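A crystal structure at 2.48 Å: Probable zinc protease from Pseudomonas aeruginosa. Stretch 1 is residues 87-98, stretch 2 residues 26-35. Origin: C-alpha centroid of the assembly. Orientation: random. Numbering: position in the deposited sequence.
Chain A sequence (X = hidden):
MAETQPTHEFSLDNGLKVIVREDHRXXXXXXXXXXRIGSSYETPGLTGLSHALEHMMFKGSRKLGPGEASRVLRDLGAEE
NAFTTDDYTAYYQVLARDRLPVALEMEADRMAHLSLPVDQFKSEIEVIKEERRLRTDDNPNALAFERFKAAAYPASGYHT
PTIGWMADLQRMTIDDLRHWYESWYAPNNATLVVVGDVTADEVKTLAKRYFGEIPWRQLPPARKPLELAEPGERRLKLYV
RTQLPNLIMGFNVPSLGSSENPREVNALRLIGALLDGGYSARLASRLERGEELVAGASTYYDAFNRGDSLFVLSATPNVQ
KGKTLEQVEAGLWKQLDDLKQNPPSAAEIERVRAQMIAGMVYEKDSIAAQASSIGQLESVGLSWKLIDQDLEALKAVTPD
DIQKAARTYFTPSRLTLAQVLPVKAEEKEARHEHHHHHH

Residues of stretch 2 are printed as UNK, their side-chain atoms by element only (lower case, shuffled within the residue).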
ATOM      1  N   ASP A  87      11.437  -3.133  -8.766  1.00 40.66           N
ATOM      2  CA  ASP A  87      12.641  -2.481  -8.355  1.00 37.13           C
ATOM      3  C   ASP A  87      13.476  -1.783  -9.389  1.00 36.79           C
ATOM      4  O   ASP A  87      14.361  -1.072  -9.026  1.00 39.72           O
ATOM      5  CB  ASP A  87      13.506  -3.443  -7.573  1.00 40.61           C
ATOM      6  CG  ASP A  87      12.941  -3.746  -6.233  1.00 41.55           C
ATOM      7  OD1 ASP A  87      12.223  -2.909  -5.718  1.00 42.32           O
ATOM      8  OD2 ASP A  87      13.185  -4.808  -5.697  1.00 36.85           O
ATOM      9  N   TYR A  88      13.211  -1.969 -10.656  1.00 35.46           N
ATOM     10  CA  TYR A  88      14.048  -1.338 -11.635  1.00 33.44           C
ATOM     11  C   TYR A  88      13.426  -1.090 -12.983  1.00 33.56           C
ATOM     12  O   TYR A  88      12.410  -1.610 -13.321  1.00 29.69           O
ATOM     13  CB  TYR A  88      15.344  -2.109 -11.784  1.00 31.75           C
ATOM     14  CG  TYR A  88      15.130  -3.522 -12.104  1.00 31.60           C
ATOM     15  CD1 TYR A  88      14.872  -3.914 -13.369  1.00 33.16           C
ATOM     16  CD2 TYR A  88      15.134  -4.458 -11.133  1.00 35.08           C
ATOM     17  CE1 TYR A  88      14.647  -5.222 -13.659  1.00 36.39           C
ATOM     18  CE2 TYR A  88      14.926  -5.768 -11.412  1.00 34.93           C
ATOM     19  CZ  TYR A  88      14.690  -6.139 -12.678  1.00 35.51           C
ATOM     20  OH  TYR A  88      14.461  -7.426 -12.960  1.00 39.93           O
ATOM     21  N   THR A  89      14.075  -0.232 -13.735  1.00 33.33           N
ATOM     22  CA  THR A  89      13.773   0.004 -15.114  1.00 34.19           C
ATOM     23  C   THR A  89      15.011  -0.121 -15.933  1.00 35.50           C
ATOM     24  O   THR A  89      15.952   0.548 -15.680  1.00 35.81           O
ATOM     25  CB  THR A  89      13.310   1.409 -15.275  1.00 35.66           C
ATOM     26  OG1 THR A  89      12.288   1.630 -14.325  1.00 37.56           O
ATOM     27  CG2 THR A  89      12.794   1.644 -16.647  1.00 36.07           C
ATOM     28  N   ALA A  90      15.001  -0.972 -16.930  1.00 36.79           N
ATOM     29  CA  ALA A  90      16.187  -1.195 -17.715  1.00 36.34           C
ATOM     30  C   ALA A  90      16.031  -1.022 -19.202  1.00 37.34           C
ATOM     31  O   ALA A  90      15.126  -1.510 -19.773  1.00 36.61           O
ATOM     32  CB  ALA A  90      16.748  -2.554 -17.407  1.00 38.72           C
ATOM     33  N   TYR A  91      16.970  -0.346 -19.827  1.00 37.76           N
ATOM     34  CA  TYR A  91      16.973  -0.225 -21.256  1.00 37.03           C
ATOM     35  C   TYR A  91      18.218  -0.877 -21.788  1.00 39.14           C
ATOM     36  O   TYR A  91      19.280  -0.606 -21.330  1.00 40.79           O
ATOM     37  CB  TYR A  91      16.942   1.224 -21.675  1.00 36.16           C
ATOM     38  CG  TYR A  91      15.834   2.053 -21.115  1.00 34.47           C
ATOM     39  CD1 TYR A  91      15.868   2.493 -19.831  1.00 35.57           C
ATOM     40  CD2 TYR A  91      14.781   2.426 -21.886  1.00 35.08           C
ATOM     41  CE1 TYR A  91      14.871   3.265 -19.325  1.00 34.43           C
ATOM     42  CE2 TYR A  91      13.779   3.200 -21.386  1.00 37.11           C
ATOM     43  CZ  TYR A  91      13.837   3.613 -20.104  1.00 36.72           C
ATOM     44  OH  TYR A  91      12.849   4.379 -19.601  1.00 40.99           O
ATOM     45  N   TYR A  92      18.077  -1.756 -22.757  1.00 42.68           N
ATOM     46  CA  TYR A  92      19.217  -2.432 -23.301  1.00 50.80           C
ATOM     47  C   TYR A  92      19.152  -2.557 -24.785  1.00 51.06           C
ATOM     48  O   TYR A  92      18.104  -2.653 -25.351  1.00 50.81           O
ATOM     49  CB  TYR A  92      19.322  -3.820 -22.727  1.00 57.85           C
ATOM     50  CG  TYR A  92      18.128  -4.653 -23.027  1.00 65.87           C
ATOM     51  CD1 TYR A  92      17.056  -4.655 -22.187  1.00 76.07           C
ATOM     52  CD2 TYR A  92      18.069  -5.426 -24.151  1.00 73.72           C
ATOM     53  CE1 TYR A  92      15.953  -5.418 -22.450  1.00 85.45           C
ATOM     54  CE2 TYR A  92      16.972  -6.197 -24.428  1.00 81.70           C
ATOM     55  CZ  TYR A  92      15.913  -6.192 -23.575  1.00 86.01           C
ATOM     56  OH  TYR A  92      14.797  -6.952 -23.833  1.00 79.90           O
ATOM     57  N   GLN A  93      20.310  -2.597 -25.402  1.00 50.86           N
ATOM     58  CA  GLN A  93      20.417  -2.771 -26.807  1.00 52.49           C
ATOM     59  C   GLN A  93      21.512  -3.769 -27.049  1.00 48.91           C
ATOM     60  O   GLN A  93      22.355  -3.940 -26.239  1.00 46.66           O
ATOM     61  CB  GLN A  93      20.740  -1.444 -27.471  1.00 57.70           C
ATOM     62  CG  GLN A  93      21.852  -0.679 -26.798  1.00 70.60           C
ATOM     63  CD  GLN A  93      21.590   0.807 -26.696  1.00 83.50           C
ATOM     64  OE1 GLN A  93      21.871   1.420 -25.674  1.00 80.53           O
ATOM     65  NE2 GLN A  93      21.067   1.390 -27.750  1.00 76.13           N
ATOM     66  N   VAL A  94      21.478  -4.441 -28.168  1.00 49.33           N
ATOM     67  CA  VAL A  94      22.528  -5.341 -28.500  1.00 49.91           C
ATOM     68  C   VAL A  94      22.984  -4.911 -29.868  1.00 50.63           C
ATOM     69  O   VAL A  94      22.185  -4.483 -30.665  1.00 46.23           O
ATOM     70  CB  VAL A  94      22.039  -6.775 -28.472  1.00 55.31           C
ATOM     71  CG1 VAL A  94      20.672  -6.884 -29.079  1.00 55.40           C
ATOM     72  CG2 VAL A  94      23.015  -7.678 -29.168  1.00 57.08           C
ATOM     73  N   LEU A  95      24.278  -4.970 -30.121  1.00 49.13           N
ATOM     74  CA  LEU A  95      24.795  -4.334 -31.308  1.00 49.65           C
ATOM     75  C   LEU A  95      26.177  -4.673 -31.760  1.00 50.13           C
ATOM     76  O   LEU A  95      26.942  -5.330 -31.097  1.00 52.17           O
ATOM     77  CB  LEU A  95      24.681  -2.835 -31.163  1.00 54.54           C
ATOM     78  CG  LEU A  95      24.777  -2.316 -29.738  1.00 61.09           C
ATOM     79  CD1 LEU A  95      26.168  -1.864 -29.393  1.00 65.77           C
ATOM     80  CD2 LEU A  95      23.815  -1.192 -29.556  1.00 63.52           C
ATOM     81  N   ALA A  96      26.462  -4.185 -32.941  1.00 50.74           N
ATOM     82  CA  ALA A  96      27.724  -4.358 -33.567  1.00 48.72           C
ATOM     83  C   ALA A  96      28.737  -3.482 -32.917  1.00 47.41           C
ATOM     84  O   ALA A  96      28.534  -2.357 -32.594  1.00 43.40           O
ATOM     85  CB  ALA A  96      27.608  -4.045 -35.029  1.00 47.70           C
ATOM     86  N   ARG A  97      29.880  -4.053 -32.756  1.00 53.55           N
ATOM     87  CA  ARG A  97      30.905  -3.493 -31.904  1.00 60.32           C
ATOM     88  C   ARG A  97      31.293  -2.084 -32.303  1.00 56.69           C
ATOM     89  O   ARG A  97      31.616  -1.294 -31.470  1.00 62.04           O
ATOM     90  CB  ARG A  97      32.137  -4.386 -31.791  1.00 63.15           C
ATOM     91  CG  ARG A  97      32.857  -4.674 -33.078  1.00 66.79           C
ATOM     92  CD  ARG A  97      34.298  -4.206 -33.081  1.00 77.47           C
ATOM     93  NE  ARG A  97      34.751  -3.607 -31.837  1.00 81.53           N
ATOM     94  CZ  ARG A  97      35.342  -2.424 -31.759  1.00 81.31           C
ATOM     95  NH1 ARG A  97      35.521  -1.700 -32.846  1.00 76.89           N
ATOM     96  NH2 ARG A  97      35.724  -1.953 -30.595  1.00 77.44           N
ATOM     97  N   ASP A  98      31.243  -1.753 -33.563  1.00 58.46           N
ATOM     98  CA  ASP A  98      31.685  -0.448 -33.945  1.00 61.24           C
ATOM     99  C   ASP A  98      30.616   0.570 -33.739  1.00 59.87           C
ATOM    100  O   ASP A  98      30.867   1.745 -33.801  1.00 63.74           O
ATOM    101  CB  ASP A  98      32.134  -0.444 -35.389  1.00 67.89           C
ATOM    102  CG  ASP A  98      31.315  -1.356 -36.256  1.00 80.26           C
ATOM    103  OD1 ASP A  98      31.320  -2.597 -36.008  1.00 89.85           O
ATOM    104  OD2 ASP A  98      30.689  -0.820 -37.191  1.00 76.08           O
ATOM    105  N   UNK A  26      32.838 -12.908 -30.291  1.00 73.34           N
ATOM    106  CA  UNK A  26      32.160 -12.469 -31.466  1.00 67.81           C
ATOM    107  C   UNK A  26      32.235 -10.975 -31.469  1.00 72.17           C
ATOM    108  O   UNK A  26      32.406 -10.375 -30.423  1.00 72.55           O
ATOM    109  c   UNK A  26      30.738 -12.924 -31.416  1.00 69.06           C
ATOM    110  N   UNK A  27      32.095 -10.344 -32.616  1.00 69.97           N
ATOM    111  CA  UNK A  27      32.165  -8.889 -32.677  1.00 72.24           C
ATOM    112  C   UNK A  27      30.840  -8.186 -32.387  1.00 69.05           C
ATOM    113  O   UNK A  27      30.324  -7.459 -33.201  1.00 66.49           O
ATOM    114  c   UNK A  27      31.958 -10.921 -33.948  1.00 69.05           C
ATOM    115  c   UNK A  27      32.558  -8.664 -34.114  1.00 72.44           C
ATOM    116  c   UNK A  27      31.793  -9.710 -34.801  1.00 75.28           C
ATOM    117  N   UNK A  28      30.300  -8.396 -31.197  1.00 72.04           N
ATOM    118  CA  UNK A  28      29.058  -7.764 -30.788  1.00 62.84           C
ATOM    119  C   UNK A  28      29.191  -7.250 -29.390  1.00 59.60           C
ATOM    120  O   UNK A  28      29.920  -7.795 -28.606  1.00 55.48           O
ATOM    121  c   UNK A  28      27.925  -8.768 -30.761  1.00 59.88           C
ATOM    122  c   UNK A  28      28.388 -10.044 -30.124  1.00 56.98           C
ATOM    123  c   UNK A  28      27.458  -9.057 -32.151  1.00 60.80           C
ATOM    124  N   UNK A  29      28.470  -6.197 -29.071  1.00 58.60           N
ATOM    125  CA  UNK A  29      28.476  -5.691 -27.717  1.00 58.47           C
ATOM    126  C   UNK A  29      27.085  -5.407 -27.190  1.00 51.66           C
ATOM    127  O   UNK A  29      26.232  -4.977 -27.908  1.00 51.20           O
ATOM    128  c   UNK A  29      28.659  -3.268 -28.237  1.00 58.03           C
ATOM    129  c   UNK A  29      29.585  -4.145 -26.139  1.00 59.31           C
ATOM    130  c   UNK A  29      29.341  -4.439 -27.588  1.00 59.05           C
ATOM    131  N   UNK A  30      26.891  -5.615 -25.908  1.00 45.46           N
ATOM    132  CA  UNK A  30      25.610  -5.389 -25.290  1.00 44.30           C
ATOM    133  C   UNK A  30      25.710  -4.176 -24.382  1.00 41.37           C
ATOM    134  O   UNK A  30      26.603  -4.075 -23.603  1.00 38.00           O
ATOM    135  c   UNK A  30      23.878  -7.193 -25.261  1.00 45.50           C
ATOM    136  c   UNK A  30      25.111  -6.690 -24.596  1.00 43.22           C
ATOM    137  c   UNK A  30      24.874  -6.575 -23.109  1.00 43.67           C
ATOM    138  N   UNK A  31      24.778  -3.265 -24.501  1.00 40.33           N
ATOM    139  CA  UNK A  31      24.771  -2.115 -23.647  1.00 44.15           C
ATOM    140  C   UNK A  31      23.456  -2.010 -22.944  1.00 43.10           C
ATOM    141  O   UNK A  31      22.459  -1.917 -23.583  1.00 41.00           O
ATOM    142  c   UNK A  31      24.977  -0.879 -24.493  1.00 48.85           C
ATOM    143  o   UNK A  31      25.442   0.196 -23.730  1.00 56.04           O
ATOM    144  N   UNK A  32      23.419  -2.021 -21.625  1.00 40.55           N
ATOM    145  CA  UNK A  32      22.139  -1.900 -20.952  1.00 38.32           C
ATOM    146  C   UNK A  32      22.091  -0.742 -20.010  1.00 39.84           C
ATOM    147  O   UNK A  32      23.065  -0.500 -19.354  1.00 40.63           O
ATOM    148  o   UNK A  32      21.250  -5.501 -19.009  1.00 35.33           O
ATOM    149  c   UNK A  32      22.415  -4.383 -20.694  1.00 40.68           C
ATOM    150  n   UNK A  32      21.655  -6.623 -20.840  1.00 40.32           N
ATOM    151  c   UNK A  32      21.725  -5.560 -20.104  1.00 37.97           C
ATOM    152  c   UNK A  32      21.857  -3.124 -20.148  1.00 38.77           C
ATOM    153  N   UNK A  33      20.971  -0.031 -19.890  1.00 35.76           N
ATOM    154  CA  UNK A  33      21.064   0.961 -18.820  1.00 34.99           C
ATOM    155  C   UNK A  33      20.081   0.723 -17.687  1.00 37.59           C
ATOM    156  O   UNK A  33      18.933   0.661 -17.948  1.00 40.25           O
ATOM    157  c   UNK A  33      21.536   4.732 -19.217  1.00 43.42           C
ATOM    158  c   UNK A  33      21.110   3.528 -18.443  1.00 42.02           C
ATOM    159  c   UNK A  33      22.145   3.239 -17.397  1.00 42.37           C
ATOM    160  c   UNK A  33      20.909   2.350 -19.372  1.00 38.28           C
ATOM    161  N   UNK A  34      20.518   0.601 -16.434  1.00 35.94           N
ATOM    162  CA  UNK A  34      19.596   0.233 -15.378  1.00 33.18           C
ATOM    163  C   UNK A  34      19.393   1.357 -14.407  1.00 34.38           C
ATOM    164  O   UNK A  34      20.307   1.802 -13.791  1.00 31.97           O
ATOM    165  n   UNK A  34      20.799  -3.638 -16.897  1.00 37.58           N
ATOM    166  c   UNK A  34      20.215  -2.175 -15.386  1.00 37.85           C
ATOM    167  c   UNK A  34      20.149  -0.948 -14.611  1.00 35.54           C
ATOM    168  c   UNK A  34      19.427  -3.336 -15.211  1.00 36.00           C
ATOM    169  c   UNK A  34      17.868  -4.894 -14.449  1.00 35.83           C
ATOM    170  c   UNK A  34      19.814  -4.230 -16.175  1.00 36.66           C
ATOM    171  c   UNK A  34      21.018  -2.420 -16.412  1.00 37.53           C
ATOM    172  c   UNK A  34      18.422  -3.697 -14.334  1.00 34.37           C
ATOM    173  c   UNK A  34      19.252  -5.458 -16.289  1.00 39.23           C
ATOM    174  c   UNK A  34      18.269  -5.770 -15.419  1.00 38.31           C
ATOM    175  N   UNK A  35      18.162   1.793 -14.256  1.00 35.34           N
ATOM    176  CA  UNK A  35      17.829   2.861 -13.357  1.00 34.00           C
ATOM    177  C   UNK A  35      17.168   2.268 -12.153  1.00 35.08           C
ATOM    178  O   UNK A  35      16.370   1.403 -12.279  1.00 38.55           O
ATOM    179  c   UNK A  35      18.478   6.696 -15.747  1.00 33.67           C
ATOM    180  c   UNK A  35      18.273   6.371 -17.045  1.00 38.84           C
ATOM    181  o   UNK A  35      18.704   7.155 -18.055  1.00 39.73           O
ATOM    182  c   UNK A  35      17.373   4.699 -15.064  1.00 37.27           C
ATOM    183  c   UNK A  35      17.173   4.402 -16.382  1.00 39.89           C
ATOM    184  c   UNK A  35      17.623   5.224 -17.369  1.00 38.72           C
ATOM    185  c   UNK A  35      16.846   3.796 -13.997  1.00 34.45           C
ATOM    186  c   UNK A  35      18.020   5.869 -14.761  1.00 33.15           C
TER
HETATM  187  O   HOH W   1      21.556   0.802 -23.279  1.00 30.00           O

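Position 26 carries a single side-chain carbon and is therefore Ala26; its CB comes no nearer to stretch 1 than 8.5 Å, at Leu95 O, so its small methyl takes no part in the contact.

At position 27 three carbons close a ring onto the backbone nitrogen, beside the side chain of Arg97: the mark of Pro27. Its nitrogen has no proton to give, but its carbonyl still accepts, weakly, from the backbone of Arg97 (Arg97 N to Pro27 O, 3.5 Å), while its CB lies 4.1 Å from Arg97 CG. A proline fits here, just before the strand begins.

Position 28 has one carbon bearing two more, a fork at CB that touches Leu95 O: Val28. The CA-to-CB bond points away overall, though Val28 CB still lies 3.6 Å from Leu95 O, and Val28 CA approaches Leu95 O at 3.2 Å in a CA-H...O contact. Branching at CB favours the extended backbone of a strand.

Position 29 repeats the three-carbon fork, now packed against Leu95, and is Val29. Its CG1 lies only 3.1 Å from Leu95 CD1, a tight apolar contact that suits a compact, branched residue, and its backbone pairs with Leu95 in both directions (Val29 N to Leu95 O, 2.7 Å; Leu95 N to Val29 O, 3.0 Å).

Position 30 is again a carbon carrying two carbons, set against Val94 on the opposite face of the sheet: Val30. Val30 CG2 sits 3.7 Å from Val94 CB, so two branched side chains meet across a non-hydrogen-bonded pair.

At position 31 one carbon, beside Gln93, is followed by one oxygen: Ser31. The short side chain leaves room for Gln93, whose CG comes to 3.9 Å from Ser31 CB. The O of water 1 lies 2.9 Å from Ser31 O and 2.5 Å from Gln93 OE1, placed to link backbone and side chain.

Position 32 shows three carbons, the last with an oxygen and a nitrogen; its CB touches Tyr92 CB at 3.7 Å. The set fits Gln32. Its amide reaches along its own strand, where OE1 accepts a hydrogen bond, and NE2 is satisfied elsewhere in the structure.

Position 33 has four carbons forked at the second, its CB 3.9 Å from Tyr91 O, hence Leu33, an apolar side chain in a buried place. The side chain's end leads away from stretch 1, but the backbone is held closely: Leu33 N to Tyr91 O is a very short 2.3 Å.

Position 34 has one carbon leading to fused five- and six-membered rings with eight carbons and one nitrogen, a wide face under Ala90 CB: Trp34. Ala90 CB lies over the six-membered ring, 3.6 Å from its centroid; the small methyl matches the broad face. Tyr88 CD1 approaches Trp34 CZ3 at 3.3 Å, and Trp34 NE1 donates to Gln32 OE1 at 2.9 Å.

At position 35 a six-carbon ring beside Tyr91 bears one oxygen: Tyr35. Its CE2 meets Tyr91 CE1 at 3.9 Å, the ring offering Tyr91 a broad apolar surface.

The two strands run antiparallel, and paired backbone hydrogen bonds at Thr89, Tyr91, Gln93 and Leu95 set the register. Side chains alternate between faces: Ala90, Val94 and Trp34 share one, Tyr91, Leu95, Val29 and Tyr35 the other. Backbone pairing thus brings matched side chains together, burying 872 Å² in all.

Stretch 2 (26-35) APVVVSQLWY
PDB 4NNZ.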